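Side-chain contacts in early endosome antigen 1 (PDB 3MJH), which probably acts in tethering early endosomes for fusion, its C2H2 zinc finger serving as a binding site for the small GTPase Rab5: residues 13-18 / 22-27; 8-13 / 27-32. One frame throughout, in Å; residues are numbered along the deposited sequence.

Overall arrangement
From the N terminus the chain enters the loop 8-13, which brings two cysteines to the zinc ion, passes the short strand 14-15 and then forms helix 18-28. Contact 2 closes the longer loop, joining 8-13 to residues 27-32 at the C-terminal side of the helix. Contact 1 is nested inside that loop and folds the strand and turn of 13-18 back against the helix at 22-27. The two have centres about 8 Å apart and share Lys13 and Ala27. Zinc binds them together: contact 1 supplies His24, contact 2 supplies Cys8, Cys11 and His29, and the two histidine rings meet beside the metal. The principle illustrated is a very small domain organised around one ion.

Contact 1. Residues 13-18 / 22-27; sequences KSLGSA and FKHYEA. With ZN (zinc ion), chain G.
Leu15 packs on His24 in this contact, where Lys13 and Leu15, ahead of the helix of a C2H2 zinc finger, lie against one of the histidine ligands. The histidine can be followed outward from the helix. Its CB sits against both branches of the leucine, with Leu15 CD1 and Leu15 CD2 each 3.7 Å from His24 CB, and the two side chains cross at about a right angle. One atom further on, His24 CG lies 3.7 Å from Leu15 CD1, and the same methyl also touches CD2 of the ring. On the ND1 side the neighbour changes: Lys13 CD reaches His24 CE1 at 3.7 Å and meets the ring obliquely. At the tip, His24 NE2 binds zinc at 2.0 Å. CG stands anti to the backbone N (chi1 157°), which swings the ring out from the helix toward the metal.

Beyond the aliphatic part of Lys13 its chain bends at the last torsion, so that NZ remains 5.7 Å from His24 ND1. Nearer the start of the helix, Phe22 N donates to Ala18 O at 2.9 Å with an N-H...O angle of 169°, a regular first-turn bond. Phe22 CD2 approaches that same carbonyl oxygen to 3.2 Å, obliquely to the ring. Ser17 caps this helix end by bonding Glu20 N through its OG, while Ala18 and Phe22 also pack on the chain of the partner protein.

The chemistry implies a division of labour: hydrocarbon from Leu15 and Lys13 packs against the imidazole, which would limit its movement, while NE2 is given to the metal. With NE2 bound to zinc the imidazole is expected to be neutral, and the lysine ammonium would if anything act against its protonation.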
ATOM      1  N   LYS B  13      -6.217  -0.015 -18.650  1.00 40.94           N
ATOM      2  CA  LYS B  13      -6.574  -1.197 -19.454  1.00 42.05           C
ATOM      3  C   LYS B  13      -6.544  -2.456 -18.576  1.00 42.19           C
ATOM      4  O   LYS B  13      -5.577  -2.701 -17.840  1.00 42.03           O
ATOM      5  CB  LYS B  13      -5.641  -1.337 -20.672  1.00 42.47           C
ATOM      6  CG  LYS B  13      -6.073  -2.366 -21.714  1.00 43.95           C
ATOM      7  CD  LYS B  13      -5.365  -2.113 -23.045  1.00 46.34           C
ATOM      8  CE  LYS B  13      -5.576  -3.253 -24.044  1.00 47.41           C
ATOM      9  NZ  LYS B  13      -7.006  -3.412 -24.465  1.00 49.60           N
ATOM     10  N   SER B  14      -7.631  -3.219 -18.617  1.00 42.36           N
ATOM     11  CA  SER B  14      -7.697  -4.490 -17.916  1.00 42.39           C
ATOM     12  C   SER B  14      -7.265  -5.608 -18.854  1.00 42.29           C
ATOM     13  O   SER B  14      -7.859  -5.803 -19.916  1.00 42.06           O
ATOM     14  CB  SER B  14      -9.106  -4.757 -17.397  1.00 42.54           C
ATOM     15  OG  SER B  14      -9.086  -5.798 -16.439  1.00 43.72           O
ATOM     16  N   LEU B  15      -6.219  -6.334 -18.463  1.00 41.85           N
ATOM     17  CA  LEU B  15      -5.733  -7.450 -19.265  1.00 41.57           C
ATOM     18  C   LEU B  15      -6.012  -8.767 -18.556  1.00 40.99           C
ATOM     19  O   LEU B  15      -6.213  -8.788 -17.344  1.00 40.54           O
ATOM     20  CB  LEU B  15      -4.251  -7.257 -19.610  1.00 41.75           C
ATOM     21  CG  LEU B  15      -4.142  -5.956 -20.407  1.00 42.13           C
ATOM     22  CD1 LEU B  15      -3.188  -4.960 -19.762  1.00 41.46           C
ATOM     23  CD2 LEU B  15      -3.869  -6.148 -21.902  1.00 40.98           C
ATOM     24  N   GLY B  16      -6.049  -9.857 -19.324  1.00 40.53           N
ATOM     25  CA  GLY B  16      -6.546 -11.139 -18.829  1.00 39.55           C
ATOM     26  C   GLY B  16      -5.581 -11.920 -17.966  1.00 39.20           C
ATOM     27  O   GLY B  16      -5.987 -12.798 -17.205  1.00 39.42           O
ATOM     28  N   SER B  17      -4.298 -11.609 -18.075  1.00 38.37           N
ATOM     29  CA  SER B  17      -3.293 -12.317 -17.294  1.00 37.56           C
ATOM     30  C   SER B  17      -2.149 -11.377 -16.962  1.00 36.80           C
ATOM     31  O   SER B  17      -2.063 -10.300 -17.530  1.00 36.04           O
ATOM     32  CB  SER B  17      -2.771 -13.516 -18.085  1.00 37.46           C
ATOM     33  OG  SER B  17      -2.022 -13.078 -19.198  1.00 36.92           O
ATOM     34  N   ALA B  18      -1.279 -11.794 -16.046  1.00 36.54           N
ATOM     35  CA  ALA B  18      -0.059 -11.045 -15.754  1.00 36.46           C
ATOM     36  C   ALA B  18       0.810 -10.912 -17.005  1.00 36.40           C
ATOM     37  O   ALA B  18       1.267  -9.820 -17.324  1.00 35.94           O
ATOM     38  CB  ALA B  18       0.710 -11.682 -14.625  1.00 36.23           C
ATOM     39  N   PHE B  22       2.279  -7.480 -18.662  1.00 33.49           N
ATOM     40  CA  PHE B  22       3.691  -7.204 -18.951  1.00 32.66           C
ATOM     41  C   PHE B  22       3.902  -6.922 -20.433  1.00 33.15           C
ATOM     42  O   PHE B  22       4.587  -5.956 -20.787  1.00 32.57           O
ATOM     43  CB  PHE B  22       4.579  -8.387 -18.561  1.00 32.20           C
ATOM     44  CG  PHE B  22       4.917  -8.450 -17.101  1.00 30.56           C
ATOM     45  CD1 PHE B  22       5.887  -7.612 -16.561  1.00 28.67           C
ATOM     46  CD2 PHE B  22       4.289  -9.373 -16.270  1.00 29.72           C
ATOM     47  CE1 PHE B  22       6.208  -7.679 -15.213  1.00 28.08           C
ATOM     48  CE2 PHE B  22       4.610  -9.452 -14.921  1.00 28.16           C
ATOM     49  CZ  PHE B  22       5.573  -8.596 -14.395  1.00 29.44           C
ATOM     50  N   LYS B  23       3.342  -7.792 -21.283  1.00 33.74           N
ATOM     51  CA  LYS B  23       3.341  -7.602 -22.734  1.00 34.90           C
ATOM     52  C   LYS B  23       2.762  -6.239 -23.114  1.00 34.81           C
ATOM     53  O   LYS B  23       3.409  -5.464 -23.824  1.00 34.74           O
ATOM     54  CB  LYS B  23       2.543  -8.712 -23.442  1.00 35.17           C
ATOM     55  CG  LYS B  23       3.299 -10.019 -23.667  1.00 36.69           C
ATOM     56  CD  LYS B  23       2.414 -11.090 -24.347  1.00 36.54           C
ATOM     57  CE  LYS B  23       3.225 -12.372 -24.624  1.00 38.45           C
ATOM     58  NZ  LYS B  23       2.465 -13.427 -25.372  1.00 40.68           N
ATOM     59  N   HIS B  24       1.538  -5.960 -22.659  1.00 35.24           N
ATOM     60  CA  HIS B  24       0.881  -4.691 -22.962  1.00 35.50           C
ATOM     61  C   HIS B  24       1.750  -3.505 -22.554  1.00 35.19           C
ATOM     62  O   HIS B  24       1.997  -2.618 -23.361  1.00 35.17           O
ATOM     63  CB  HIS B  24      -0.485  -4.587 -22.275  1.00 35.73           C
ATOM     64  CG  HIS B  24      -0.950  -3.174 -22.093  1.00 37.20           C
ATOM     65  ND1 HIS B  24      -1.547  -2.452 -23.105  1.00 38.10           N
ATOM     66  CD2 HIS B  24      -0.864  -2.335 -21.031  1.00 37.65           C
ATOM     67  CE1 HIS B  24      -1.825  -1.235 -22.669  1.00 37.64           C
ATOM     68  NE2 HIS B  24      -1.420  -1.138 -21.415  1.00 38.29           N
ATOM     69  N   TYR B  25       2.215  -3.504 -21.305  1.00 35.59           N
ATOM     70  CA  TYR B  25       3.005  -2.390 -20.764  1.00 35.66           C
ATOM     71  C   TYR B  25       4.268  -2.112 -21.589  1.00 36.25           C
ATOM     72  O   TYR B  25       4.566  -0.963 -21.910  1.00 35.72           O
ATOM     73  CB  TYR B  25       3.383  -2.637 -19.297  1.00 35.88           C
ATOM     74  CG  TYR B  25       3.807  -1.380 -18.558  1.00 35.76           C
ATOM     75  CD1 TYR B  25       2.897  -0.676 -17.773  1.00 36.22           C
ATOM     76  CD2 TYR B  25       5.108  -0.892 -18.659  1.00 35.22           C
ATOM     77  CE1 TYR B  25       3.270   0.478 -17.089  1.00 36.17           C
ATOM     78  CE2 TYR B  25       5.493   0.270 -17.999  1.00 36.27           C
ATOM     79  CZ  TYR B  25       4.565   0.945 -17.206  1.00 36.46           C
ATOM     80  OH  TYR B  25       4.929   2.083 -16.545  1.00 35.92           O
ATOM     81  N   GLU B  26       5.009  -3.163 -21.928  1.00 36.68           N
ATOM     82  CA  GLU B  26       6.253  -2.986 -22.687  1.00 37.69           C
ATOM     83  C   GLU B  26       6.039  -2.490 -24.129  1.00 37.99           C
ATOM     84  O   GLU B  26       6.901  -1.801 -24.697  1.00 38.57           O
ATOM     85  CB  GLU B  26       7.085  -4.275 -22.673  1.00 37.65           C
ATOM     86  CG  GLU B  26       7.735  -4.579 -21.319  1.00 37.69           C
ATOM     87  CD  GLU B  26       8.648  -3.460 -20.829  1.00 38.67           C
ATOM     88  OE1 GLU B  26       8.540  -3.082 -19.636  1.00 37.44           O
ATOM     89  OE2 GLU B  26       9.472  -2.962 -21.632  1.00 36.89           O
ATOM     90  N   ALA B  27       4.895  -2.836 -24.707  1.00 38.15           N
ATOM     91  CA  ALA B  27       4.560  -2.421 -26.064  1.00 38.87           C
ATOM     92  C   ALA B  27       4.052  -0.980 -26.138  1.00 39.41           C
ATOM     93  O   ALA B  27       4.163  -0.330 -27.172  1.00 39.28           O
ATOM     94  CB  ALA B  27       3.538  -3.366 -26.656  1.00 38.73           C
TER
HETATM   95 ZN    ZN G  70      -1.660   0.607 -20.367  1.00 39.17          ZN

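Contact 2. Residues 8-13 / 27-32; sequences CPQCMK and AVHDAG. With ZN (zinc ion), chain G.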
ATOM      1  N   CYS B   8      -3.558  -2.190 -16.007  1.00 35.06           N
ATOM      2  CA  CYS B   8      -2.425  -1.329 -16.305  1.00 35.25           C
ATOM      3  C   CYS B   8      -2.598  -0.015 -15.556  1.00 35.11           C
ATOM      4  O   CYS B   8      -3.576   0.695 -15.786  1.00 35.28           O
ATOM      5  CB  CYS B   8      -2.314  -1.080 -17.810  1.00 34.98           C
ATOM      6  SG  CYS B   8      -1.048   0.113 -18.235  1.00 33.89           S
ATOM      7  N   PRO B   9      -1.677   0.301 -14.632  1.00 35.52           N
ATOM      8  CA  PRO B   9      -1.807   1.573 -13.900  1.00 35.94           C
ATOM      9  C   PRO B   9      -1.702   2.847 -14.765  1.00 36.50           C
ATOM     10  O   PRO B   9      -2.140   3.913 -14.330  1.00 35.98           O
ATOM     11  CB  PRO B   9      -0.692   1.507 -12.853  1.00 35.37           C
ATOM     12  CG  PRO B   9       0.268   0.509 -13.360  1.00 36.28           C
ATOM     13  CD  PRO B   9      -0.519  -0.488 -14.169  1.00 35.66           C
ATOM     14  N   GLN B  10      -1.163   2.729 -15.979  1.00 37.05           N
ATOM     15  CA  GLN B  10      -0.986   3.882 -16.865  1.00 38.17           C
ATOM     16  C   GLN B  10      -2.232   4.282 -17.654  1.00 38.49           C
ATOM     17  O   GLN B  10      -2.528   5.475 -17.805  1.00 38.91           O
ATOM     18  CB  GLN B  10       0.181   3.636 -17.826  1.00 38.56           C
ATOM     19  CG  GLN B  10       1.537   3.920 -17.218  1.00 41.40           C
ATOM     20  CD  GLN B  10       1.880   5.398 -17.252  1.00 45.12           C
ATOM     21  OE1 GLN B  10       1.854   6.025 -18.314  1.00 47.45           O
ATOM     22  NE2 GLN B  10       2.206   5.962 -16.093  1.00 45.14           N
ATOM     23  N   CYS B  11      -2.947   3.297 -18.183  1.00 38.67           N
ATOM     24  CA  CYS B  11      -4.150   3.596 -18.955  1.00 38.76           C
ATOM     25  C   CYS B  11      -5.393   2.900 -18.419  1.00 38.94           C
ATOM     26  O   CYS B  11      -6.466   3.021 -18.991  1.00 39.05           O
ATOM     27  CB  CYS B  11      -3.937   3.273 -20.439  1.00 38.90           C
ATOM     28  SG  CYS B  11      -3.696   1.539 -20.770  1.00 37.45           S
ATOM     29  N   MET B  12      -5.248   2.191 -17.303  1.00 39.40           N
ATOM     30  CA  MET B  12      -6.358   1.452 -16.681  1.00 39.88           C
ATOM     31  C   MET B  12      -6.891   0.295 -17.541  1.00 40.14           C
ATOM     32  O   MET B  12      -7.902  -0.302 -17.200  1.00 39.87           O
ATOM     33  CB  MET B  12      -7.510   2.383 -16.266  1.00 39.83           C
ATOM     34  CG  MET B  12      -7.119   3.595 -15.421  1.00 40.89           C
ATOM     35  SD  MET B  12      -6.138   3.193 -13.974  1.00 43.21           S
ATOM     36  CE  MET B  12      -6.431   4.614 -12.933  1.00 40.64           C
ATOM     37  N   LYS B  13      -6.217  -0.015 -18.650  1.00 40.94           N
ATOM     38  CA  LYS B  13      -6.574  -1.197 -19.454  1.00 42.05           C
ATOM     39  C   LYS B  13      -6.544  -2.456 -18.576  1.00 42.19           C
ATOM     40  O   LYS B  13      -5.577  -2.701 -17.840  1.00 42.03           O
ATOM     41  CB  LYS B  13      -5.641  -1.337 -20.672  1.00 42.47           C
ATOM     42  CG  LYS B  13      -6.073  -2.366 -21.714  1.00 43.95           C
ATOM     43  CD  LYS B  13      -5.365  -2.113 -23.045  1.00 46.34           C
ATOM     44  CE  LYS B  13      -5.576  -3.253 -24.044  1.00 47.41           C
ATOM     45  NZ  LYS B  13      -7.006  -3.412 -24.465  1.00 49.60           N
ATOM     46  N   ALA B  27       4.895  -2.836 -24.707  1.00 38.15           N
ATOM     47  CA  ALA B  27       4.560  -2.421 -26.064  1.00 38.87           C
ATOM     48  C   ALA B  27       4.052  -0.980 -26.138  1.00 39.41           C
ATOM     49  O   ALA B  27       4.163  -0.330 -27.172  1.00 39.28           O
ATOM     50  CB  ALA B  27       3.538  -3.366 -26.656  1.00 38.73           C
ATOM     51  N   VAL B  28       3.450  -0.493 -25.086  1.00 40.26           N
ATOM     52  CA  VAL B  28       2.831   0.799 -25.142  1.00 40.98           C
ATOM     53  C   VAL B  28       3.408   1.825 -24.212  1.00 41.52           C
ATOM     54  O   VAL B  28       3.508   2.962 -24.552  1.00 41.54           O
ATOM     55  CB  VAL B  28       1.394   0.655 -24.818  1.00 40.84           C
ATOM     56  CG1 VAL B  28       0.771   1.962 -24.701  1.00 41.42           C
ATOM     57  CG2 VAL B  28       0.746  -0.152 -25.835  1.00 41.08           C
ATOM     58  N   HIS B  29       3.933   1.426 -23.072  1.00 41.85           N
ATOM     59  CA  HIS B  29       4.460   2.409 -22.134  1.00 42.58           C
ATOM     60  C   HIS B  29       5.931   2.491 -21.818  1.00 44.01           C
ATOM     61  O   HIS B  29       6.322   3.321 -21.042  1.00 44.32           O
ATOM     62  CB  HIS B  29       3.755   2.308 -20.803  1.00 41.92           C
ATOM     63  CG  HIS B  29       2.284   2.273 -20.912  1.00 39.27           C
ATOM     64  ND1 HIS B  29       1.580   3.248 -21.560  1.00 38.03           N
ATOM     65  CD2 HIS B  29       1.387   1.374 -20.486  1.00 36.16           C
ATOM     66  CE1 HIS B  29       0.307   2.955 -21.520  1.00 36.75           C
ATOM     67  NE2 HIS B  29       0.170   1.830 -20.867  1.00 35.39           N
ATOM     68  N   ASP B  30       6.756   1.641 -22.379  1.00 45.72           N
ATOM     69  CA  ASP B  30       8.152   1.679 -22.023  1.00 47.26           C
ATOM     70  C   ASP B  30       9.001   2.370 -23.079  1.00 48.46           C
ATOM     71  O   ASP B  30       9.226   1.807 -24.118  1.00 48.85           O
ATOM     72  CB  ASP B  30       8.628   0.234 -21.829  1.00 20.00           C
ATOM     73  CG  ASP B  30      10.081   0.129 -21.602  1.00 20.00           C
ATOM     74  OD1 ASP B  30      10.803   0.996 -22.050  1.00 20.00           O
ATOM     75  OD2 ASP B  30      10.513  -0.836 -21.000  1.00 20.00           O
ATOM     76  N   ALA B  31       9.438   3.600 -22.846  1.00 49.99           N
ATOM     77  CA  ALA B  31      10.580   4.185 -23.548  1.00 51.23           C
ATOM     78  C   ALA B  31      10.552   4.076 -25.072  1.00 52.30           C
ATOM     79  O   ALA B  31      11.586   3.885 -25.693  1.00 52.00           O
ATOM     80  CB  ALA B  31      11.853   3.615 -23.025  1.00 20.00           C
ATOM     81  N   GLY B  32       9.380   4.248 -25.667  1.00 53.24           N
ATOM     82  CA  GLY B  32       9.200   4.016 -27.079  1.00 54.50           C
ATOM     83  C   GLY B  32       9.022   2.582 -27.527  1.00 55.30           C
ATOM     84  O   GLY B  32       8.060   2.277 -28.169  1.00 55.35           O
TER
HETATM   85 ZN    ZN G  70      -1.660   0.607 -20.367  1.00 39.17          ZN
HETATM   86  O   HOH W   1       4.505   5.585 -20.001  1.00 48.04           O
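Gln10 lays an aliphatic carbon, not its amide, over the imidazole of His29, so that a zinc ligand is also the acceptor of a CH-pi contact. The site is that of a C2H2 zinc finger, in which the Cys8-Cys11 turn faces His29. Gln10 CB stands 3.6 Å from the centroid of the His29 ring, only 13° off its normal; Val28 CG1 lies over the opposite face. Carbon atoms thus cover both faces, centrally on one and near the rim on the other, and His29 NE2 is directed at zinc, 2.3 Å away. Cys8 SG and Cys11 SG bind the same ion, each also at 2.3 Å, and His24 of contact 1 completes the four ligands. The two sulfurs meet the His29 ring differently: Cys11 SG lies at its edge, in plane, whereas Cys8 SG approaches obliquely.

Backbone N-H groups of the turn back the sulfurs up. Gln10 N makes a weak bond to Cys8 SG at 3.5 Å, and Lys13 N another to Cys11 SG at 3.6 Å, which would soften the negative charge expected on zinc-bound thiolates. The Gln10 chain bends at chi2 (-82°), taking its amide off to the side of the ring and about 70° from the imidazole plane, and a water joins the two segments by donating to Gln10 OE1 at 3.2 Å and to His29 O at 3.1 Å.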